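Local coordinates for iron-chelator utilization protein (Thermobifida fusca TM51, PDB 4YHB) that binds FAD and zinc and, as a siderophore-interacting oxidoreductase, probably reduces ferric siderophores so that their iron can be released, at residues A147-L152 and F171-A175; A177-Q181 and T192-R196; W224-D230 and V252-R258. One frame throughout, in Å; residues are numbered along the deposited sequence.

All three contacts belong to the five-stranded parallel sheet of the C-terminal half, ordered 190-195, 167-174, 142-147, 221-226, 250-256. Contact 1 is buried near its middle, where backbone bonds and apolar side chains join strands 142-147 and 167-174. Contact 2 lies at the surface on edge strand 190-195, has no backbone-backbone hydrogen bond and rests on the rings of W193 and H195: a CH-pi contact and a histidine-carboxylate bond. Contact 3, partly buried, is at the other edge and combines strand pairing, a helix cap and a salt bridge. Contacts 1 and 3 both touch FAD and meet through D148 and W256; contacts 1 and 2 share a charged cluster around R196, whereas 2 and 3 do not touch.

Contact 1: A147-L152 and F171-A175; sequences ADETAL and FFEVA. With FAD (flavin-adenine dinucleotide), chain C.
Strand 171-174 runs extended beside the end of strand 142-147, in parallel register, with A147 opposite F172 (CA-CA 5.0 Å). The two strands flank helix 152-161 in the sequence, making a beta-alpha-beta unit in the parallel sheet of the nucleotide-binding-like half of the flavoprotein. A147 N donates to F171 O (3.1 Å), and E173 N donates to A147 O (2.9 Å); this zigzag is the parallel pattern, and F172 CA adds a CA-H...O contact to A147 O at 3.2 Å. The first segment then leaves the sheet in a beta turn: E149 and T150 take helical angles near -70/-25, and A151 N reaches D148 O at 3.1 Å. D148, with a p rotamer, suits this corner because its short carboxylate folds back: OD1 accepts from T150 N (3.2 Å), an Asx turn, and from T150 OG1 (2.8 Å).

On the apolar side, A147 is small enough to leave room for F172, CB to CD1 being 3.8 Å. L152, in the t,p rotamer at the start of the helix, lays CD1 over the F172 ring, 3.7 Å from its centroid, in a CH-pi contact; the ring also meets W193 obliquely. Acidic residues gather on the polar side. A water bridges D148 OD2 (2.6 Å) and E173 OE2 (3.1 Å), while E149 and E173 each form a salt bridge with R196, which helps balance the buried charge. The turn faces the cofactor, bringing T150 O to 3.3 Å from FAD C4X of the isoalloxazine ring.

Contact 2: A177-Q181 and T192-R196; sequences AAEEQ and TWLHR
The extended strand 192-195 directs W193 and H195, two residues apart, toward 177-181, with L194 pointing away between them. W193 (chi1 m, chi2 92°) spreads its indole beneath the second half of that segment. E180 CG lies over the five-membered ring, 3.8 Å from its centroid and 25° off the normal, a CH-pi contact made possible by glutamate's long aliphatic part. Farther along the indole, W193 CZ2 approaches Q181 O at 3.3 Å, and W193 CH2 lies 4.0 Å from Q181 CB; F172 of the neighbouring strand meets the same indole. The connection between neighbouring parallel strands 167-174 and 190-195 has no alpha helix, unlike the beta-alpha-beta crossover of 142-174; a 3-10 turn, 177-179, carries a weak bond from E180 N to A177 O (3.3 Å), and E180 (-65/145) then extends the chain, which runs back roughly opposite to the strand, from beside H195 to over W193. H195 (m rotamer) donates from NE2 to E180 OE2 (2.6 Å), a histidine-carboxylate hydrogen bond reached by the m,t glutamate at the ring edge. A177, having little side chain, lets its backbone sit over the imidazole face, CA to H195 NE2 being 3.7 Å. R196, beyond reach of 177-181, forms salt bridges with E149 and E173.

Contact 3: W224-D230 and V252-R258; sequences WAGGEAD and VDGYWRR. With FAD (flavin-adenine dinucleotide), chain C.
Strands 224-226 and 252-256 run parallel, 14° apart and 4.8 Å between axes, as the two strands of a beta-alpha-beta unit whose helix, 229-241, starts within the first segment. D253 N donates to A225 O (2.9 Å) and Y255 N to G227 O (2.8 Å); the bond from G227 N to D253 O (3.4 Å) is weak. Glycine suits three positions: G226 and G254 for want of room, since a CB would strike W224 CH2 or crowd A229 CB respectively, and G227 because at 151/-149 a CB would be jammed against the preceding carbonyl O.

E228 (t,m) occupies the helix N-cap. Its OE1 accepts a hydrogen bond from A231 N and a weak one from D230 N (2.9 Å), while its OE2 accepts from R258 N (2.9 Å); a long carboxylate can serve both. Beside it, A229 N donates to W256 O (2.8 Å). The p rotamer of W256 stands its indole between E228 CG, 3.6 Å from the six-membered ring centroid in a CH-pi contact, and FAD C5A of the adenine on the opposite face; NE1 bonds to D148. Y255, chi1 -85°, puts one ring face over FAD C6 and its OH 3.5 Å from W224 CZ2. D253 OD1 is hydrogen-bonded to ND1 of H265, one of three zinc-binding histidines. In extended R257, NE forms a salt bridge with D230, its hydrogen bond to D230 OD2 (3.1 Å) being nearly straight and that to D230 OD1 (3.0 Å) weak; OD1 also pairs with K233. R257 O accepts a 2.7 Å hydrogen bond from ribose hydroxyl O2B of FAD.

Contact 1: A147-L152 and F171-A175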
loop_
_atom_site.group_PDB
_atom_site.type_symbol
_atom_site.label_atom_id
_atom_site.label_comp_id
_atom_site.label_asym_id
_atom_site.label_seq_id
_atom_site.Cartn_x
_atom_site.Cartn_y
_atom_site.Cartn_z
ATOM N N ALA A 147 -10.161 -1.523 -2.087
ATOM C CA ALA A 147 -9.064 -0.596 -1.842
ATOM C C ALA A 147 -9.413 0.797 -2.324
ATOM O O ALA A 147 -9.987 0.952 -3.398
ATOM C CB ALA A 147 -7.778 -1.084 -2.537
ATOM N N ASP A 148 -9.079 1.812 -1.528
ATOM C CA ASP A 148 -9.053 3.173 -2.059
ATOM C C ASP A 148 -7.632 3.401 -2.586
ATOM O O ASP A 148 -6.846 2.451 -2.624
ATOM C CB ASP A 148 -9.505 4.202 -0.998
ATOM C CG ASP A 148 -8.454 4.491 0.091
ATOM O OD1 ASP A 148 -7.369 3.860 0.161
ATOM O OD2 ASP A 148 -8.746 5.391 0.907
ATOM N N GLU A 149 -7.275 4.621 -2.985
ATOM C CA GLU A 149 -6.010 4.797 -3.710
ATOM C C GLU A 149 -4.747 4.494 -2.871
ATOM O O GLU A 149 -3.707 4.153 -3.430
ATOM C CB GLU A 149 -5.917 6.214 -4.302
ATOM C CG GLU A 149 -6.189 7.351 -3.310
ATOM C CD GLU A 149 -7.646 7.829 -3.342
ATOM O OE1 GLU A 149 -8.554 6.977 -3.320
ATOM O OE2 GLU A 149 -7.878 9.061 -3.396
ATOM N N THR A 150 -4.825 4.596 -1.550
ATOM C CA THR A 150 -3.642 4.313 -0.715
ATOM C C THR A 150 -3.325 2.828 -0.658
ATOM O O THR A 150 -2.169 2.434 -0.445
ATOM C CB THR A 150 -3.805 4.800 0.738
ATOM O OG1 THR A 150 -4.891 4.101 1.369
ATOM C CG2 THR A 150 -4.050 6.298 0.789
ATOM N N ALA A 151 -4.360 2.012 -0.849
ATOM C CA ALA A 151 -4.231 0.570 -0.790
ATOM C C ALA A 151 -4.237 -0.073 -2.171
ATOM O O ALA A 151 -4.022 -1.273 -2.297
ATOM C CB ALA A 151 -5.332 -0.010 0.071
ATOM N N LEU A 152 -4.438 0.731 -3.210
ATOM C CA LEU A 152 -4.412 0.219 -4.581
ATOM C C LEU A 152 -3.060 -0.392 -4.976
ATOM O O LEU A 152 -3.038 -1.413 -5.673
ATOM C CB LEU A 152 -4.812 1.328 -5.575
ATOM C CG LEU A 152 -4.784 0.990 -7.072
ATOM C CD1 LEU A 152 -5.590 -0.279 -7.376
ATOM C CD2 LEU A 152 -5.295 2.165 -7.918
ATOM N N PHE A 171 -12.944 -4.095 -6.094
ATOM C CA PHE A 171 -13.592 -2.796 -6.074
ATOM C C PHE A 171 -12.558 -1.753 -5.651
ATOM O O PHE A 171 -12.072 -1.773 -4.535
ATOM C CB PHE A 171 -14.786 -2.801 -5.126
ATOM C CG PHE A 171 -15.880 -3.738 -5.546
ATOM C CD1 PHE A 171 -16.768 -3.381 -6.550
ATOM C CD2 PHE A 171 -16.011 -4.979 -4.952
ATOM C CE1 PHE A 171 -17.782 -4.243 -6.951
ATOM C CE2 PHE A 171 -17.028 -5.850 -5.346
ATOM C CZ PHE A 171 -17.907 -5.481 -6.350
ATOM N N PHE A 172 -12.209 -0.862 -6.565
ATOM C CA PHE A 172 -11.200 0.153 -6.295
ATOM C C PHE A 172 -11.837 1.539 -6.321
ATOM O O PHE A 172 -12.369 1.962 -7.352
ATOM C CB PHE A 172 -10.078 0.060 -7.326
ATOM C CG PHE A 172 -9.325 -1.236 -7.288
ATOM C CD1 PHE A 172 -9.064 -1.867 -6.080
ATOM C CD2 PHE A 172 -8.871 -1.827 -8.461
ATOM C CE1 PHE A 172 -8.357 -3.071 -6.037
ATOM C CE2 PHE A 172 -8.159 -3.031 -8.427
ATOM C CZ PHE A 172 -7.903 -3.647 -7.213
ATOM N N GLU A 173 -11.813 2.226 -5.186
ATOM C CA GLU A 173 -12.316 3.589 -5.098
ATOM C C GLU A 173 -11.230 4.576 -5.494
ATOM O O GLU A 173 -10.151 4.582 -4.903
ATOM C CB GLU A 173 -12.795 3.890 -3.685
ATOM C CG GLU A 173 -13.240 5.328 -3.452
ATOM C CD GLU A 173 -13.248 5.662 -1.974
ATOM O OE1 GLU A 173 -13.551 4.745 -1.178
ATOM O OE2 GLU A 173 -12.931 6.817 -1.602
ATOM N N VAL A 174 -11.510 5.398 -6.495
ATOM C CA VAL A 174 -10.553 6.404 -6.955
ATOM C C VAL A 174 -11.312 7.710 -7.166
ATOM O O VAL A 174 -12.547 7.728 -7.090
ATOM C CB VAL A 174 -9.832 5.977 -8.267
ATOM C CG1 VAL A 174 -8.917 4.773 -8.020
ATOM C CG2 VAL A 174 -10.864 5.670 -9.379
ATOM N N ALA A 175 -10.585 8.789 -7.445
ATOM C CA ALA A 175 -11.196 10.116 -7.525
ATOM C C ALA A 175 -12.190 10.231 -8.668
ATOM O O ALA A 175 -13.249 10.838 -8.503
ATOM C CB ALA A 175 -10.121 11.187 -7.665
HETATM P PA FAD C . 0.132 12.801 6.714
HETATM O O1A FAD C . 1.080 13.795 7.399
HETATM O O2A FAD C . 0.241 11.362 7.346
HETATM O O5B FAD C . -1.378 13.274 7.013
HETATM C C5B FAD C . -1.727 14.609 6.920
HETATM C C4B FAD C . -3.229 14.722 6.594
HETATM O O4B FAD C . -3.522 14.268 5.301
HETATM C C3B FAD C . -4.077 13.949 7.513
HETATM O O3B FAD C . -5.209 14.723 7.742
HETATM C C2B FAD C . -4.411 12.772 6.784
HETATM O O2B FAD C . -5.694 12.240 7.089
HETATM C C1B FAD C . -4.435 13.225 5.385
HETATM N N9A FAD C . -4.068 12.219 4.397
HETATM C C8A FAD C . -3.093 11.291 4.506
HETATM N N7A FAD C . -3.059 10.568 3.378
HETATM C C5A FAD C . -3.991 11.068 2.533
HETATM C C6A FAD C . -4.411 10.740 1.244
HETATM N N6A FAD C . -3.781 9.677 0.544
HETATM N N1A FAD C . -5.402 11.444 0.670
HETATM C C2A FAD C . -5.999 12.461 1.326
HETATM N N3A FAD C . -5.621 12.801 2.562
HETATM C C4A FAD C . -4.637 12.112 3.182
HETATM N N1 FAD C . -0.065 5.534 0.524
HETATM C C2 FAD C . 0.276 5.656 -0.760
HETATM O O2 FAD C . 0.040 6.696 -1.356
HETATM N N3 FAD C . 0.892 4.598 -1.371
HETATM C C4 FAD C . 1.160 3.449 -0.713
HETATM O O4 FAD C . 1.722 2.544 -1.314
HETATM C C4X FAD C . 0.806 3.291 0.627
HETATM N N5 FAD C . 1.047 2.137 1.349
HETATM C C5X FAD C . 0.692 2.067 2.653
HETATM C C6 FAD C . 0.942 0.904 3.389
HETATM C C7 FAD C . 0.620 0.825 4.593
HETATM C C7M FAD C . 0.948 -0.506 5.295
HETATM C C8 FAD C . 0.076 1.704 5.280
HETATM C C8M FAD C . -0.307 1.553 6.726
HETATM C C9 FAD C . -0.239 2.909 4.712
HETATM C C9A FAD C . 0.045 3.261 3.252
HETATM N N10 FAD C . -0.187 4.350 2.537
HETATM C C10 FAD C . 0.172 4.402 1.235
HETATM C "C1'" FAD C . -0.855 5.509 3.167
HETATM C "C2'" FAD C . 0.110 6.547 3.650
HETATM O "O2'" FAD C . 0.933 6.000 4.603
HETATM C "C3'" FAD C . -0.718 7.747 4.229
HETATM O "O3'" FAD C . -1.570 8.183 3.217
HETATM C "C4'" FAD C . 0.094 8.851 4.851
HETATM O "O4'" FAD C . -0.681 9.567 5.716
HETATM C "C5'" FAD C . 0.660 9.846 3.825
HETATM O "O5'" FAD C . 1.687 10.654 4.348
HETATM P P FAD C . 1.442 12.214 4.305
HETATM O O1P FAD C . 2.710 12.761 4.997
HETATM O O2P FAD C . 1.055 12.504 2.829
HETATM O O3P FAD C . 0.343 12.987 5.137
HETATM O O HOH W 1 -10.711 7.073 0.502
#

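Contact 2: A177-Q181 and T192-R196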
loop_
_atom_site.group_PDB
_atom_site.type_symbol
_atom_site.label_atom_id
_atom_site.label_comp_id
_atom_site.label_asym_id
_atom_site.label_seq_id
_atom_site.Cartn_x
_atom_site.Cartn_y
_atom_site.Cartn_z
ATOM N N ALA A 177 -12.668 8.836 -13.294
ATOM C CA ALA A 177 -12.332 7.865 -14.339
ATOM C C ALA A 177 -10.892 7.971 -14.847
ATOM O O ALA A 177 -10.331 6.993 -15.357
ATOM C CB ALA A 177 -13.310 8.003 -15.515
ATOM N N ALA A 178 -10.286 9.145 -14.700
ATOM C CA ALA A 178 -8.918 9.357 -15.170
ATOM C C ALA A 178 -7.904 8.649 -14.290
ATOM O O ALA A 178 -6.728 8.562 -14.638
ATOM C CB ALA A 178 -8.595 10.848 -15.235
ATOM N N GLU A 179 -8.359 8.157 -13.143
ATOM C CA GLU A 179 -7.471 7.515 -12.183
ATOM C C GLU A 179 -7.465 5.992 -12.313
ATOM O O GLU A 179 -6.744 5.310 -11.587
ATOM C CB GLU A 179 -7.859 7.918 -10.760
ATOM C CG GLU A 179 -7.707 9.408 -10.493
ATOM C CD GLU A 179 -6.259 9.880 -10.621
ATOM O OE1 GLU A 179 -5.323 9.129 -10.232
ATOM O OE2 GLU A 179 -6.058 11.009 -11.104
ATOM N N GLU A 180 -8.272 5.458 -13.226
ATOM C CA GLU A 180 -8.284 4.015 -13.480
ATOM C C GLU A 180 -6.953 3.565 -14.062
ATOM O O GLU A 180 -6.324 4.301 -14.815
ATOM C CB GLU A 180 -9.432 3.647 -14.427
ATOM C CG GLU A 180 -10.780 3.953 -13.817
ATOM C CD GLU A 180 -11.951 3.674 -14.745
ATOM O OE1 GLU A 180 -11.742 3.086 -15.822
ATOM O OE2 GLU A 180 -13.088 4.035 -14.377
ATOM N N GLN A 181 -6.527 2.360 -13.701
ATOM C CA GLN A 181 -5.291 1.789 -14.216
ATOM C C GLN A 181 -5.575 0.535 -15.031
ATOM O O GLN A 181 -6.579 -0.132 -14.822
ATOM C CB GLN A 181 -4.327 1.460 -13.061
ATOM C CG GLN A 181 -4.010 2.651 -12.169
ATOM C CD GLN A 181 -2.997 2.308 -11.077
ATOM O OE1 GLN A 181 -2.349 1.266 -11.124
ATOM N NE2 GLN A 181 -2.861 3.186 -10.096
ATOM N N THR A 192 -13.927 -3.475 -10.716
ATOM C CA THR A 192 -14.826 -2.341 -10.795
ATOM C C THR A 192 -14.177 -1.121 -10.187
ATOM O O THR A 192 -13.705 -1.149 -9.047
ATOM C CB THR A 192 -16.156 -2.630 -10.084
ATOM O OG1 THR A 192 -16.764 -3.774 -10.693
ATOM C CG2 THR A 192 -17.099 -1.446 -10.191
ATOM N N TRP A 193 -14.139 -0.052 -10.962
ATOM C CA TRP A 193 -13.604 1.202 -10.480
ATOM C C TRP A 193 -14.763 2.055 -9.989
ATOM O O TRP A 193 -15.702 2.345 -10.738
ATOM C CB TRP A 193 -12.808 1.906 -11.587
ATOM C CG TRP A 193 -11.635 1.095 -12.061
ATOM C CD1 TRP A 193 -11.614 0.197 -13.098
ATOM C CD2 TRP A 193 -10.306 1.098 -11.508
ATOM N NE1 TRP A 193 -10.355 -0.358 -13.217
ATOM C CE2 TRP A 193 -9.539 0.179 -12.258
ATOM C CE3 TRP A 193 -9.697 1.788 -10.456
ATOM C CZ2 TRP A 193 -8.193 -0.063 -11.985
ATOM C CZ3 TRP A 193 -8.361 1.550 -10.192
ATOM C CH2 TRP A 193 -7.626 0.629 -10.952
ATOM N N LEU A 194 -14.707 2.442 -8.722
ATOM C CA LEU A 194 -15.725 3.316 -8.147
ATOM C C LEU A 194 -15.185 4.737 -8.046
ATOM O O LEU A 194 -14.061 4.954 -7.591
ATOM C CB LEU A 194 -16.142 2.802 -6.771
ATOM C CG LEU A 194 -16.630 1.355 -6.782
ATOM C CD1 LEU A 194 -16.637 0.814 -5.356
ATOM C CD2 LEU A 194 -18.019 1.268 -7.435
ATOM N N HIS A 195 -15.989 5.702 -8.463
ATOM C CA HIS A 195 -15.530 7.083 -8.574
ATOM C C HIS A 195 -16.174 7.990 -7.538
ATOM O O HIS A 195 -17.398 8.048 -7.429
ATOM C CB HIS A 195 -15.823 7.627 -9.982
ATOM C CG HIS A 195 -15.360 6.728 -11.084
ATOM N ND1 HIS A 195 -16.086 6.536 -12.241
ATOM C CD2 HIS A 195 -14.236 5.985 -11.220
ATOM C CE1 HIS A 195 -15.431 5.708 -13.037
ATOM N NE2 HIS A 195 -14.306 5.357 -12.438
ATOM N N ARG A 196 -15.348 8.725 -6.799
ATOM C CA ARG A 196 -15.852 9.691 -5.828
ATOM C C ARG A 196 -16.516 10.899 -6.485
ATOM O O ARG A 196 -17.361 11.549 -5.866
ATOM C CB ARG A 196 -14.724 10.167 -4.919
ATOM C CG ARG A 196 -14.303 9.128 -3.873
ATOM C CD ARG A 196 -13.430 9.780 -2.806
ATOM N NE ARG A 196 -12.219 10.349 -3.387
ATOM C CZ ARG A 196 -11.085 9.673 -3.551
ATOM N NH1 ARG A 196 -11.006 8.401 -3.180
ATOM N NH2 ARG A 196 -10.030 10.267 -4.087
#

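Contact 3: W224-D230 and V252-R258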
loop_
_atom_site.group_PDB
_atom_site.type_symbol
_atom_site.label_atom_id
_atom_site.label_comp_id
_atom_site.label_asym_id
_atom_site.label_seq_id
_atom_site.Cartn_x
_atom_site.Cartn_y
_atom_site.Cartn_z
ATOM N N TRP A 224 -9.837 -9.158 1.154
ATOM C CA TRP A 224 -8.800 -8.223 1.606
ATOM C C TRP A 224 -9.263 -6.802 1.344
ATOM O O TRP A 224 -9.650 -6.467 0.224
ATOM C CB TRP A 224 -7.464 -8.479 0.901
ATOM C CG TRP A 224 -6.300 -7.656 1.465
ATOM C CD1 TRP A 224 -5.419 -8.046 2.432
ATOM C CD2 TRP A 224 -5.904 -6.324 1.080
ATOM N NE1 TRP A 224 -4.498 -7.047 2.677
ATOM C CE2 TRP A 224 -4.774 -5.979 1.864
ATOM C CE3 TRP A 224 -6.396 -5.390 0.157
ATOM C CZ2 TRP A 224 -4.126 -4.744 1.746
ATOM C CZ3 TRP A 224 -5.747 -4.148 0.043
ATOM C CH2 TRP A 224 -4.619 -3.845 0.835
ATOM N N ALA A 225 -9.239 -5.969 2.378
ATOM C CA ALA A 225 -9.650 -4.578 2.223
ATOM C C ALA A 225 -8.615 -3.666 2.874
ATOM O O ALA A 225 -8.129 -3.953 3.971
ATOM C CB ALA A 225 -11.024 -4.344 2.824
ATOM N N GLY A 226 -8.285 -2.573 2.191
ATOM C CA GLY A 226 -7.343 -1.596 2.708
ATOM C C GLY A 226 -7.818 -0.211 2.312
ATOM O O GLY A 226 -8.428 -0.025 1.271
ATOM N N GLY A 227 -7.543 0.773 3.145
ATOM C CA GLY A 227 -7.977 2.124 2.853
ATOM C C GLY A 227 -8.199 2.909 4.124
ATOM O O GLY A 227 -7.528 2.665 5.131
ATOM N N GLU A 228 -9.144 3.842 4.086
ATOM C CA GLU A 228 -9.340 4.784 5.185
ATOM C C GLU A 228 -9.959 4.056 6.377
ATOM O O GLU A 228 -10.942 3.321 6.225
ATOM C CB GLU A 228 -10.203 5.959 4.732
ATOM C CG GLU A 228 -10.044 7.235 5.567
ATOM C CD GLU A 228 -10.937 7.255 6.803
ATOM O OE1 GLU A 228 -11.861 6.413 6.896
ATOM O OE2 GLU A 228 -10.708 8.123 7.671
ATOM N N ALA A 229 -9.379 4.270 7.558
ATOM C CA ALA A 229 -9.675 3.448 8.736
ATOM C C ALA A 229 -11.165 3.405 9.095
ATOM O O ALA A 229 -11.719 2.333 9.349
ATOM C CB ALA A 229 -8.875 3.944 9.921
ATOM N N ASP A 230 -11.805 4.565 9.108
ATOM C CA ASP A 230 -13.209 4.651 9.509
ATOM C C ASP A 230 -14.137 4.026 8.469
ATOM O O ASP A 230 -15.160 3.435 8.823
ATOM C CB ASP A 230 -13.609 6.105 9.773
ATOM C CG ASP A 230 -12.908 6.693 10.990
ATOM O OD1 ASP A 230 -12.478 5.918 11.876
ATOM O OD2 ASP A 230 -12.787 7.937 11.062
ATOM N N VAL A 252 -8.429 -6.790 7.124
ATOM C CA VAL A 252 -8.905 -5.426 6.918
ATOM C C VAL A 252 -7.905 -4.484 7.565
ATOM O O VAL A 252 -7.692 -4.541 8.776
ATOM C CB VAL A 252 -10.300 -5.205 7.513
ATOM C CG1 VAL A 252 -10.646 -3.728 7.514
ATOM C CG2 VAL A 252 -11.331 -5.995 6.734
ATOM N N ASP A 253 -7.274 -3.637 6.758
ATOM C CA ASP A 253 -6.120 -2.872 7.234
ATOM C C ASP A 253 -6.317 -1.396 6.920
ATOM O O ASP A 253 -6.361 -0.997 5.751
ATOM C CB ASP A 253 -4.826 -3.405 6.594
ATOM C CG ASP A 253 -3.569 -3.070 7.409
ATOM O OD1 ASP A 253 -3.655 -2.257 8.351
ATOM O OD2 ASP A 253 -2.488 -3.618 7.102
ATOM N N GLY A 254 -6.468 -0.594 7.964
ATOM C CA GLY A 254 -6.579 0.843 7.808
ATOM C C GLY A 254 -5.230 1.476 7.508
ATOM O O GLY A 254 -4.336 1.456 8.356
ATOM N N TYR A 255 -5.096 2.069 6.318
ATOM C CA TYR A 255 -3.823 2.632 5.856
ATOM C C TYR A 255 -3.641 4.110 6.219
ATOM O O TYR A 255 -2.528 4.628 6.294
ATOM C CB TYR A 255 -3.701 2.452 4.336
ATOM C CG TYR A 255 -3.148 1.099 3.931
ATOM C CD1 TYR A 255 -3.083 0.047 4.842
ATOM C CD2 TYR A 255 -2.649 0.885 2.653
ATOM C CE1 TYR A 255 -2.561 -1.189 4.481
ATOM C CE2 TYR A 255 -2.125 -0.358 2.282
ATOM C CZ TYR A 255 -2.092 -1.383 3.195
ATOM O OH TYR A 255 -1.571 -2.604 2.835
ATOM N N TRP A 256 -4.756 4.780 6.450
ATOM C CA TRP A 256 -4.749 6.171 6.819
ATOM C C TRP A 256 -6.102 6.512 7.424
ATOM O O TRP A 256 -7.026 5.702 7.386
ATOM C CB TRP A 256 -4.470 7.059 5.604
ATOM C CG TRP A 256 -5.625 7.153 4.621
ATOM C CD1 TRP A 256 -6.056 6.186 3.760
ATOM C CD2 TRP A 256 -6.463 8.291 4.401
ATOM N NE1 TRP A 256 -7.123 6.653 3.010
ATOM C CE2 TRP A 256 -7.385 7.945 3.385
ATOM C CE3 TRP A 256 -6.519 9.573 4.957
ATOM C CZ2 TRP A 256 -8.348 8.835 2.921
ATOM C CZ3 TRP A 256 -7.478 10.460 4.488
ATOM C CH2 TRP A 256 -8.382 10.082 3.487
ATOM N N ARG A 257 -6.204 7.705 7.990
ATOM C CA ARG A 257 -7.446 8.156 8.611
ATOM C C ARG A 257 -7.535 9.669 8.507
ATOM O O ARG A 257 -6.565 10.364 8.825
ATOM C CB ARG A 257 -7.502 7.702 10.082
ATOM C CG ARG A 257 -8.833 8.019 10.767
ATOM C CD ARG A 257 -8.924 7.371 12.141
ATOM N NE ARG A 257 -10.229 7.621 12.744
ATOM C CZ ARG A 257 -10.415 7.873 14.034
ATOM N NH1 ARG A 257 -9.372 7.913 14.854
ATOM N NH2 ARG A 257 -11.639 8.086 14.500
ATOM N N ARG A 258 -8.685 10.185 8.059
ATOM C CA ARG A 258 -8.893 11.628 7.962
ATOM C C ARG A 258 -8.654 12.304 9.298
ATOM O O ARG A 258 -9.130 11.829 10.331
ATOM C CB ARG A 258 -10.322 11.955 7.489
ATOM C CG ARG A 258 -10.634 11.528 6.077
ATOM C CD ARG A 258 -12.092 11.842 5.719
ATOM N NE ARG A 258 -12.446 13.219 6.040
ATOM C CZ ARG A 258 -13.278 13.561 7.021
ATOM N NH1 ARG A 258 -13.850 12.621 7.765
ATOM N NH2 ARG A 258 -13.545 14.843 7.252
HETATM P PA FAD C . 0.132 12.801 6.714
HETATM O O1A FAD C . 1.080 13.795 7.399
HETATM O O2A FAD C . 0.241 11.362 7.346
HETATM O O5B FAD C . -1.378 13.274 7.013
HETATM C C5B FAD C . -1.727 14.609 6.920
HETATM C C4B FAD C . -3.229 14.722 6.594
HETATM O O4B FAD C . -3.522 14.268 5.301
HETATM C C3B FAD C . -4.077 13.949 7.513
HETATM O O3B FAD C . -5.209 14.723 7.742
HETATM C C2B FAD C . -4.411 12.772 6.784
HETATM O O2B FAD C . -5.694 12.240 7.089
HETATM C C1B FAD C . -4.435 13.225 5.385
HETATM N N9A FAD C . -4.068 12.219 4.397
HETATM C C8A FAD C . -3.093 11.291 4.506
HETATM N N7A FAD C . -3.059 10.568 3.378
HETATM C C5A FAD C . -3.991 11.068 2.533
HETATM C C6A FAD C . -4.411 10.740 1.244
HETATM N N6A FAD C . -3.781 9.677 0.544
HETATM N N1A FAD C . -5.402 11.444 0.670
HETATM C C2A FAD C . -5.999 12.461 1.326
HETATM N N3A FAD C . -5.621 12.801 2.562
HETATM C C4A FAD C . -4.637 12.112 3.182
HETATM N N1 FAD C . -0.065 5.534 0.524
HETATM C C2 FAD C . 0.276 5.656 -0.760
HETATM O O2 FAD C . 0.040 6.696 -1.356
HETATM N N3 FAD C . 0.892 4.598 -1.371
HETATM C C4 FAD C . 1.160 3.449 -0.713
HETATM O O4 FAD C . 1.722 2.544 -1.314
HETATM C C4X FAD C . 0.806 3.291 0.627
HETATM N N5 FAD C . 1.047 2.137 1.349
HETATM C C5X FAD C . 0.692 2.067 2.653
HETATM C C6 FAD C . 0.942 0.904 3.389
HETATM C C7 FAD C . 0.620 0.825 4.593
HETATM C C7M FAD C . 0.948 -0.506 5.295
HETATM C C8 FAD C . 0.076 1.704 5.280
HETATM C C8M FAD C . -0.307 1.553 6.726
HETATM C C9 FAD C . -0.239 2.909 4.712
HETATM C C9A FAD C . 0.045 3.261 3.252
HETATM N N10 FAD C . -0.187 4.350 2.537
HETATM C C10 FAD C . 0.172 4.402 1.235
HETATM C "C1'" FAD C . -0.855 5.509 3.167
HETATM C "C2'" FAD C . 0.110 6.547 3.650
HETATM O "O2'" FAD C . 0.933 6.000 4.603
HETATM C "C3'" FAD C . -0.718 7.747 4.229
HETATM O "O3'" FAD C . -1.570 8.183 3.217
HETATM C "C4'" FAD C . 0.094 8.851 4.851
HETATM O "O4'" FAD C . -0.681 9.567 5.716
HETATM C "C5'" FAD C . 0.660 9.846 3.825
HETATM O "O5'" FAD C . 1.687 10.654 4.348
HETATM P P FAD C . 1.442 12.214 4.305
HETATM O O1P FAD C . 2.710 12.761 4.997
HETATM O O2P FAD C . 1.055 12.504 2.829
HETATM O O3P FAD C . 0.343 12.987 5.137
#